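Local coordinates for protein AimR transcriptional regulator (PDB 5ZVV) that activates transcription of the phage aimX locus as a homodimer, apparently promoting lysis until the arbitrium peptide converts it to an inactive monomer, at residues E187-A198 and A210-S221. Sequence-based numbering, arbitrary orientation.
Sequences ESFKSRVSMLEA and ARQHSNRAIENS
Ala217 packs its methyl against both CB of Ser194, 3.8 Å away, and the selenium of Met195 (a selenomethionine), whose chain bends at chi2 (-38°) and chi3 (-64°) to bring SE back to that methyl although its CB points away from helix 207-220. Small residues at the interface are consistent with the close approach of the two antiparallel helices, their local axes 7.9 Å apart. Toward Ala210 the packing is tightest: CB of His213 lies 3.5 Å from CB of Ala198, and CB of Glu197 sits squarely over one face of the imidazole in a CH-pi contact, 3.8 Å from its centroid. Ser214 OG, beside the Ala198 methyl, is tied to Ala210 O of its own helix.

No direct hydrogen bond joins the helices; waters bridge them instead. One lies in the plane of the His213 ring, 2.6 Å from ND1, and also meets Ser194 OG. Another, buried, links Ser191 OG to Ser221 OG, which also bonds Val223 N. On the looser, more exposed side a water joins Glu187 OE1 to Asn220 O, and the extended Arg216 brings NH1 near CD of Lys190, whose NZ is paired with Glu187. Helix 224-237 packs against Met195 and Ser214. The consecutive helices 184-203 and 207-220 form an antiparallel helical hairpin, as in TPR-like repeats.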
loop_
_atom_site.group_PDB
_atom_site.type_symbol
_atom_site.label_atom_id
_atom_site.label_comp_id
_atom_site.label_asym_id
_atom_site.label_seq_id
_atom_site.Cartn_x
_atom_site.Cartn_y
_atom_site.Cartn_z
ATOM N N GLU A 187 3.075 -21.685 -17.850
ATOM C CA GLU A 187 1.685 -21.450 -18.234
ATOM C C GLU A 187 0.781 -21.354 -17.009
ATOM O O GLU A 187 -0.144 -20.530 -16.972
ATOM C CB GLU A 187 1.207 -22.558 -19.175
ATOM C CG GLU A 187 1.980 -22.624 -20.481
ATOM C CD GLU A 187 1.934 -21.316 -21.241
ATOM O OE1 GLU A 187 0.820 -20.859 -21.576
ATOM O OE2 GLU A 187 3.011 -20.736 -21.492
ATOM N N SER A 188 1.033 -22.190 -15.997
ATOM C CA SER A 188 0.261 -22.108 -14.758
ATOM C C SER A 188 0.425 -20.739 -14.104
ATOM O O SER A 188 -0.562 -20.082 -13.737
ATOM C CB SER A 188 0.696 -23.224 -13.805
ATOM O OG SER A 188 -0.208 -23.367 -12.723
ATOM N N PHE A 189 1.674 -20.286 -13.966
ATOM C CA PHE A 189 1.929 -18.969 -13.390
ATOM C C PHE A 189 1.285 -17.873 -14.227
ATOM O O PHE A 189 0.756 -16.894 -13.682
ATOM C CB PHE A 189 3.435 -18.739 -13.264
ATOM C CG PHE A 189 4.092 -19.584 -12.206
ATOM C CD1 PHE A 189 3.331 -20.370 -11.352
ATOM C CD2 PHE A 189 5.471 -19.582 -12.056
ATOM C CE1 PHE A 189 3.929 -21.145 -10.375
ATOM C CE2 PHE A 189 6.077 -20.353 -11.073
ATOM C CZ PHE A 189 5.305 -21.136 -10.234
ATOM N N LYS A 190 1.314 -18.024 -15.554
ATOM C CA LYS A 190 0.661 -17.056 -16.428
ATOM C C LYS A 190 -0.823 -16.951 -16.110
ATOM O O LYS A 190 -1.367 -15.848 -15.993
ATOM C CB LYS A 190 0.869 -17.435 -17.896
ATOM C CG LYS A 190 2.207 -17.007 -18.489
ATOM C CD LYS A 190 2.291 -17.407 -19.958
ATOM C CE LYS A 190 3.641 -17.063 -20.567
ATOM N NZ LYS A 190 3.764 -17.603 -21.952
ATOM N N SER A 191 -1.499 -18.092 -15.964
ATOM C CA SER A 191 -2.919 -18.050 -15.628
ATOM C C SER A 191 -3.149 -17.377 -14.278
ATOM O O SER A 191 -4.064 -16.552 -14.136
ATOM C CB SER A 191 -3.501 -19.463 -15.644
ATOM O OG SER A 191 -2.879 -20.282 -14.670
ATOM N N ARG A 192 -2.317 -17.703 -13.281
ATOM C CA ARG A 192 -2.424 -17.054 -11.973
ATOM C C ARG A 192 -2.362 -15.535 -12.098
ATOM O O ARG A 192 -3.285 -14.817 -11.683
ATOM C CB ARG A 192 -1.310 -17.547 -11.047
ATOM C CG ARG A 192 -1.442 -18.969 -10.524
ATOM C CD ARG A 192 -0.247 -19.274 -9.631
ATOM N NE ARG A 192 -0.250 -20.619 -9.066
ATOM C CZ ARG A 192 -0.779 -20.934 -7.887
ATOM N NH1 ARG A 192 -1.368 -20.003 -7.149
ATOM N NH2 ARG A 192 -0.722 -22.183 -7.450
ATOM N N VAL A 193 -1.265 -15.026 -12.668
ATOM C CA VAL A 193 -1.086 -13.582 -12.791
ATOM C C VAL A 193 -2.203 -12.968 -13.624
ATOM O O VAL A 193 -2.649 -11.847 -13.350
ATOM C CB VAL A 193 0.305 -13.274 -13.378
ATOM C CG1 VAL A 193 0.490 -11.773 -13.559
ATOM C CG2 VAL A 193 1.389 -13.846 -12.476
ATOM N N SER A 194 -2.687 -13.691 -14.636
ATOM C CA SER A 194 -3.792 -13.189 -15.446
ATOM C C SER A 194 -5.028 -12.951 -14.593
ATOM O O SER A 194 -5.686 -11.912 -14.712
ATOM C CB SER A 194 -4.104 -14.162 -16.582
ATOM O OG SER A 194 -3.278 -13.922 -17.706
HETATM N N MSE A 195 -5.360 -13.900 -13.723
HETATM C CA MSE A 195 -6.535 -13.709 -12.881
HETATM C C MSE A 195 -6.343 -12.565 -11.890
HETATM O O MSE A 195 -7.248 -11.733 -11.699
HETATM C CB MSE A 195 -6.887 -15.000 -12.143
HETATM C CG MSE A 195 -7.660 -15.970 -13.018
HETATM SE SE MSE A 195 -8.921 -15.007 -14.173
HETATM C CE MSE A 195 -10.081 -14.248 -12.791
ATOM N N LEU A 196 -5.162 -12.517 -11.269
ATOM C CA LEU A 196 -4.886 -11.453 -10.308
ATOM C C LEU A 196 -5.022 -10.076 -10.954
ATOM O O LEU A 196 -5.699 -9.187 -10.420
ATOM C CB LEU A 196 -3.495 -11.647 -9.702
ATOM C CG LEU A 196 -3.445 -12.804 -8.698
ATOM C CD1 LEU A 196 -2.022 -13.128 -8.275
ATOM C CD2 LEU A 196 -4.303 -12.478 -7.483
ATOM N N GLU A 197 -4.398 -9.889 -12.121
ATOM C CA GLU A 197 -4.503 -8.609 -12.810
ATOM C C GLU A 197 -5.915 -8.350 -13.314
ATOM O O GLU A 197 -6.327 -7.191 -13.419
ATOM C CB GLU A 197 -3.505 -8.552 -13.963
ATOM C CG GLU A 197 -2.065 -8.475 -13.502
ATOM C CD GLU A 197 -1.085 -8.537 -14.649
ATOM O OE1 GLU A 197 -1.430 -9.128 -15.695
ATOM O OE2 GLU A 197 0.029 -7.991 -14.504
ATOM N N ALA A 198 -6.669 -9.406 -13.632
ATOM C CA ALA A 198 -8.060 -9.218 -14.028
ATOM C C ALA A 198 -8.872 -8.606 -12.894
ATOM O O ALA A 198 -9.650 -7.666 -13.110
ATOM C CB ALA A 198 -8.672 -10.548 -14.468
ATOM N N ALA A 210 -9.905 -5.857 -17.672
ATOM C CA ALA A 210 -10.309 -7.026 -16.899
ATOM C C ALA A 210 -10.778 -8.153 -17.810
ATOM O O ALA A 210 -10.421 -9.320 -17.603
ATOM C CB ALA A 210 -11.409 -6.645 -15.910
ATOM N N ARG A 211 -11.577 -7.824 -18.829
ATOM C CA ARG A 211 -12.008 -8.836 -19.786
ATOM C C ARG A 211 -10.821 -9.418 -20.543
ATOM O O ARG A 211 -10.784 -10.622 -20.821
ATOM C CB ARG A 211 -13.026 -8.240 -20.759
ATOM C CG ARG A 211 -14.311 -7.772 -20.095
ATOM C CD ARG A 211 -15.200 -7.014 -21.068
ATOM N NE ARG A 211 -16.264 -6.299 -20.368
ATOM C CZ ARG A 211 -17.018 -5.353 -20.916
ATOM N NH1 ARG A 211 -16.829 -5.000 -22.180
ATOM N NH2 ARG A 211 -17.959 -4.756 -20.198
ATOM N N GLN A 212 -9.843 -8.577 -20.891
ATOM C CA GLN A 212 -8.647 -9.063 -21.575
ATOM C C GLN A 212 -7.921 -10.102 -20.732
ATOM O O GLN A 212 -7.600 -11.198 -21.211
ATOM C CB GLN A 212 -7.710 -7.898 -21.892
ATOM C CG GLN A 212 -8.120 -7.044 -23.073
ATOM C CD GLN A 212 -7.168 -5.880 -23.293
ATOM O OE1 GLN A 212 -6.661 -5.288 -22.338
ATOM N NE2 GLN A 212 -6.911 -5.553 -24.556
ATOM N N HIS A 213 -7.652 -9.769 -19.466
ATOM C CA HIS A 213 -6.938 -10.701 -18.600
ATOM C C HIS A 213 -7.748 -11.971 -18.363
ATOM O O HIS A 213 -7.190 -13.076 -18.347
ATOM C CB HIS A 213 -6.588 -10.025 -17.273
ATOM C CG HIS A 213 -5.601 -8.906 -17.405
ATOM N ND1 HIS A 213 -4.313 -9.100 -17.856
ATOM C CD2 HIS A 213 -5.711 -7.583 -17.138
ATOM C CE1 HIS A 213 -3.673 -7.943 -17.864
ATOM N NE2 HIS A 213 -4.499 -7.007 -17.433
ATOM N N SER A 214 -9.066 -11.837 -18.179
ATOM C CA SER A 214 -9.903 -13.011 -17.939
ATOM C C SER A 214 -9.897 -13.939 -19.147
ATOM O O SER A 214 -9.703 -15.155 -19.017
ATOM C CB SER A 214 -11.335 -12.583 -17.604
ATOM O OG SER A 214 -11.389 -11.775 -16.441
ATOM N N ASN A 215 -10.103 -13.374 -20.339
ATOM C CA ASN A 215 -10.102 -14.177 -21.554
ATOM C C ASN A 215 -8.750 -14.835 -21.777
ATOM O O ASN A 215 -8.680 -15.987 -22.215
ATOM C CB ASN A 215 -10.486 -13.310 -22.753
ATOM C CG ASN A 215 -11.981 -13.107 -22.871
ATOM O OD1 ASN A 215 -12.763 -14.042 -22.682
ATOM N ND2 ASN A 215 -12.390 -11.886 -23.184
ATOM N N ARG A 216 -7.663 -14.124 -21.476
ATOM C CA ARG A 216 -6.346 -14.731 -21.636
ATOM C C ARG A 216 -6.155 -15.889 -20.661
ATOM O O ARG A 216 -5.588 -16.931 -21.025
ATOM C CB ARG A 216 -5.253 -13.678 -21.458
ATOM C CG ARG A 216 -3.907 -14.159 -21.942
ATOM C CD ARG A 216 -2.910 -13.043 -22.160
ATOM N NE ARG A 216 -1.642 -13.601 -22.622
ATOM C CZ ARG A 216 -0.628 -13.917 -21.822
ATOM N NH1 ARG A 216 0.479 -14.436 -22.328
ATOM N NH2 ARG A 216 -0.716 -13.703 -20.516
ATOM N N ALA A 217 -6.634 -15.732 -19.424
ATOM C CA ALA A 217 -6.585 -16.833 -18.468
ATOM C C ALA A 217 -7.358 -18.039 -18.983
ATOM O O ALA A 217 -6.878 -19.174 -18.892
ATOM C CB ALA A 217 -7.133 -16.381 -17.115
ATOM N N ILE A 218 -8.553 -17.812 -19.538
ATOM C CA ILE A 218 -9.338 -18.911 -20.099
ATOM C C ILE A 218 -8.594 -19.566 -21.257
ATOM O O ILE A 218 -8.641 -20.789 -21.434
ATOM C CB ILE A 218 -10.727 -18.407 -20.536
ATOM C CG1 ILE A 218 -11.579 -18.053 -19.318
ATOM C CG2 ILE A 218 -11.436 -19.444 -21.398
ATOM C CD1 ILE A 218 -12.776 -17.183 -19.644
ATOM N N GLU A 219 -7.889 -18.764 -22.060
ATOM C CA GLU A 219 -7.211 -19.302 -23.233
ATOM C C GLU A 219 -5.978 -20.111 -22.854
ATOM O O GLU A 219 -5.607 -21.043 -23.576
ATOM C CB GLU A 219 -6.833 -18.164 -24.185
ATOM C CG GLU A 219 -8.031 -17.497 -24.856
ATOM C CD GLU A 219 -7.722 -16.098 -25.375
ATOM O OE1 GLU A 219 -6.537 -15.699 -25.369
ATOM O OE2 GLU A 219 -8.671 -15.394 -25.784
ATOM N N ASN A 220 -5.336 -19.783 -21.735
ATOM C CA ASN A 220 -4.113 -20.461 -21.323
ATOM C C ASN A 220 -4.333 -21.562 -20.294
ATOM O O ASN A 220 -3.369 -22.241 -19.929
ATOM C CB ASN A 220 -3.108 -19.443 -20.781
ATOM C CG ASN A 220 -2.541 -18.549 -21.866
ATOM O OD1 ASN A 220 -2.538 -18.907 -23.043
ATOM N ND2 ASN A 220 -2.055 -17.377 -21.474
ATOM N N SER A 221 -5.556 -21.754 -19.806
ATOM C CA SER A 221 -5.768 -22.661 -18.686
ATOM C C SER A 221 -7.034 -23.479 -18.871
ATOM O O SER A 221 -8.046 -22.978 -19.369
ATOM C CB SER A 221 -5.850 -21.893 -17.360
ATOM O OG SER A 221 -6.035 -22.779 -16.269
HETATM O O HOH W 1 -1.249 -22.762 -21.883
HETATM O O HOH W 2 -0.081 -13.624 -17.710
HETATM O O HOH W 3 -3.514 -23.096 -15.421
HETATM O O HOH W 4 -3.060 -11.350 -18.480
#